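Local coordinates for multiple antibiotic resistance protein MarR (Escherichia coli, PDB 1JGS), which represses the marRAB operon, which is involved in activating antibiotic resistance and oxidative stress genes, by binding as a transcription factor to the marO operator/promoter site, at residues V78-N83 and V90-T95. Sequence-based numbering, arbitrary orientation.
Sequences VERLPN and VLVKLT. With SAL (2-hydroxybenzoic acid), chain B.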
loop_
_atom_site.group_PDB
_atom_site.type_symbol
_atom_site.label_atom_id
_atom_site.label_comp_id
_atom_site.label_asym_id
_atom_site.label_seq_id
_atom_site.Cartn_x
_atom_site.Cartn_y
_atom_site.Cartn_z
ATOM N N VAL A 78 15.498 2.627 -16.723
ATOM C CA VAL A 78 14.944 1.335 -17.107
ATOM C C VAL A 78 15.080 1.099 -18.604
ATOM O O VAL A 78 15.103 2.050 -19.384
ATOM C CB VAL A 78 13.444 1.270 -16.713
ATOM C CG1 VAL A 78 12.784 0.043 -17.304
ATOM C CG2 VAL A 78 13.305 1.275 -15.191
ATOM N N GLU A 79 15.189 -0.163 -19.004
ATOM C CA GLU A 79 15.290 -0.491 -20.418
ATOM C C GLU A 79 14.483 -1.752 -20.677
ATOM O O GLU A 79 14.290 -2.579 -19.773
ATOM C CB GLU A 79 16.753 -0.678 -20.854
ATOM C CG GLU A 79 17.427 -1.972 -20.445
ATOM C CD GLU A 79 18.915 -1.961 -20.792
ATOM O OE1 GLU A 79 19.624 -1.088 -20.272
ATOM O OE2 GLU A 79 19.389 -2.806 -21.586
ATOM N N ARG A 80 14.010 -1.873 -21.910
ATOM C CA ARG A 80 13.187 -2.985 -22.354
ATOM C C ARG A 80 13.937 -3.964 -23.255
ATOM O O ARG A 80 14.660 -3.559 -24.171
ATOM C CB ARG A 80 11.995 -2.431 -23.127
ATOM C CG ARG A 80 10.655 -2.938 -22.685
ATOM C CD ARG A 80 9.600 -2.176 -23.425
ATOM N NE ARG A 80 9.815 -0.752 -23.226
ATOM C CZ ARG A 80 9.002 0.053 -22.548
ATOM N NH1 ARG A 80 7.898 -0.426 -22.001
ATOM N NH2 ARG A 80 9.309 1.339 -22.412
ATOM N N LEU A 81 13.761 -5.255 -23.003
ATOM C CA LEU A 81 14.404 -6.262 -23.833
ATOM C C LEU A 81 13.357 -7.300 -24.216
ATOM O O LEU A 81 12.311 -7.405 -23.577
ATOM C CB LEU A 81 15.559 -6.939 -23.097
ATOM C CG LEU A 81 15.189 -7.733 -21.848
ATOM C CD1 LEU A 81 16.132 -8.918 -21.702
ATOM C CD2 LEU A 81 15.255 -6.822 -20.621
ATOM N N PRO A 82 13.622 -8.071 -25.282
ATOM C CA PRO A 82 12.669 -9.093 -25.722
ATOM C C PRO A 82 12.543 -10.186 -24.674
ATOM O O PRO A 82 13.528 -10.545 -24.025
ATOM C CB PRO A 82 13.285 -9.605 -27.025
ATOM C CG PRO A 82 14.082 -8.414 -27.523
ATOM C CD PRO A 82 14.728 -7.933 -26.247
ATOM N N ASN A 83 11.330 -10.695 -24.490
ATOM C CA ASN A 83 11.094 -11.756 -23.518
ATOM C C ASN A 83 11.405 -13.081 -24.207
ATOM O O ASN A 83 10.784 -13.428 -25.207
ATOM C CB ASN A 83 9.634 -11.746 -23.046
ATOM C CG ASN A 83 9.373 -12.755 -21.935
ATOM O OD1 ASN A 83 9.823 -13.894 -22.005
ATOM N ND2 ASN A 83 8.636 -12.343 -20.910
ATOM N N VAL A 90 7.862 -8.250 -23.951
ATOM C CA VAL A 90 9.160 -7.756 -23.529
ATOM C C VAL A 90 9.306 -7.833 -22.032
ATOM O O VAL A 90 8.343 -8.107 -21.307
ATOM C CB VAL A 90 9.383 -6.279 -23.936
ATOM C CG1 VAL A 90 9.324 -6.148 -25.436
ATOM C CG2 VAL A 90 8.355 -5.380 -23.268
ATOM N N LEU A 91 10.525 -7.591 -21.574
ATOM C CA LEU A 91 10.826 -7.607 -20.159
ATOM C C LEU A 91 11.401 -6.228 -19.926
ATOM O O LEU A 91 11.828 -5.553 -20.866
ATOM C CB LEU A 91 11.899 -8.662 -19.818
ATOM C CG LEU A 91 11.639 -10.172 -19.983
ATOM C CD1 LEU A 91 12.969 -10.893 -20.027
ATOM C CD2 LEU A 91 10.782 -10.726 -18.840
ATOM N N VAL A 92 11.398 -5.800 -18.678
ATOM C CA VAL A 92 11.981 -4.522 -18.364
ATOM C C VAL A 92 12.950 -4.817 -17.252
ATOM O O VAL A 92 12.667 -5.633 -16.370
ATOM C CB VAL A 92 10.929 -3.492 -17.889
ATOM C CG1 VAL A 92 9.943 -3.172 -19.042
ATOM C CG2 VAL A 92 10.193 -4.024 -16.672
ATOM N N LYS A 93 14.114 -4.189 -17.320
ATOM C CA LYS A 93 15.126 -4.362 -16.295
ATOM C C LYS A 93 15.733 -2.992 -16.095
ATOM O O LYS A 93 15.538 -2.087 -16.919
ATOM C CB LYS A 93 16.192 -5.351 -16.766
ATOM C CG LYS A 93 17.073 -4.836 -17.891
ATOM C CD LYS A 93 17.939 -5.948 -18.442
ATOM C CE LYS A 93 19.382 -5.519 -18.538
ATOM N NZ LYS A 93 19.940 -5.160 -17.199
ATOM N N LEU A 94 16.471 -2.831 -15.010
ATOM C CA LEU A 94 17.107 -1.563 -14.731
ATOM C C LEU A 94 18.374 -1.414 -15.548
ATOM O O LEU A 94 19.050 -2.394 -15.842
ATOM C CB LEU A 94 17.475 -1.469 -13.257
ATOM C CG LEU A 94 16.353 -1.623 -12.222
ATOM C CD1 LEU A 94 16.901 -1.156 -10.869
ATOM C CD2 LEU A 94 15.111 -0.783 -12.625
ATOM N N THR A 95 18.683 -0.184 -15.934
ATOM C CA THR A 95 19.917 0.072 -16.654
ATOM C C THR A 95 20.935 0.243 -15.513
ATOM O O THR A 95 20.534 0.340 -14.343
ATOM C CB THR A 95 19.814 1.371 -17.455
ATOM O OG1 THR A 95 19.468 2.443 -16.564
ATOM C CG2 THR A 95 18.751 1.254 -18.536
HETATM C "C1'" SAL B . 4.998 -1.887 -22.001
HETATM O "O1'" SAL B . 5.902 -2.259 -22.900
HETATM O "O2'" SAL B . 5.100 -0.804 -21.408
HETATM C C1 SAL B . 3.886 -2.830 -21.757
HETATM C C2 SAL B . 2.853 -2.503 -20.784
HETATM C C3 SAL B . 1.779 -3.388 -20.527
HETATM C C4 SAL B . 1.680 -4.604 -21.200
HETATM C C5 SAL B . 2.785 -4.983 -22.262
HETATM C C6 SAL B . 3.820 -4.078 -22.475
HETATM O O2 SAL B . 2.859 -1.344 -20.075
#
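Glu79 and Lys93 project side by side from one face of an antiparallel two-stranded hairpin, their CG atoms 3.9 Å apart. The carboxylate and ammonium do not meet: the lysine chain bends at chi3 and chi4, and its NZ donates to the carbonyl of its own neighbour, Leu94 O, at 3.2 Å. On the same face Leu81 crosses Lys93 at about a right angle, CD2 lying 3.6 Å from Lys93 CD, while the leucine's CG and CD2 also rest against Leu91 CB. Paired backbone hydrogen bonds, N to O in both directions, join Glu79 with Lys93 and Leu81 with Leu91. The other face carries Arg80, whose CG touches Val90 CG2 (3.4 Å) and Val92 CG1 (3.7 Å). Beyond these contacts the chain bends at chi3 (-54°), which sets NE; further out, NH1 gives a weak hydrogen bond to O1' of 2-hydroxybenzoic acid at 2.9 Å; Thr66 also binds this ligand. Arg80 NH2 has a long, weak ion pair with Asp70. Such a hairpin is the wing of the MarR winged helix-turn-helix domain. Val78, Val92 and Leu94 pack on helix 34-46, Val78 and Arg80 also touch helix 62-74, and Thr95 N-caps helix 96-118, its OG1 hydrogen-bonded to Gly98 N and Gly76 O.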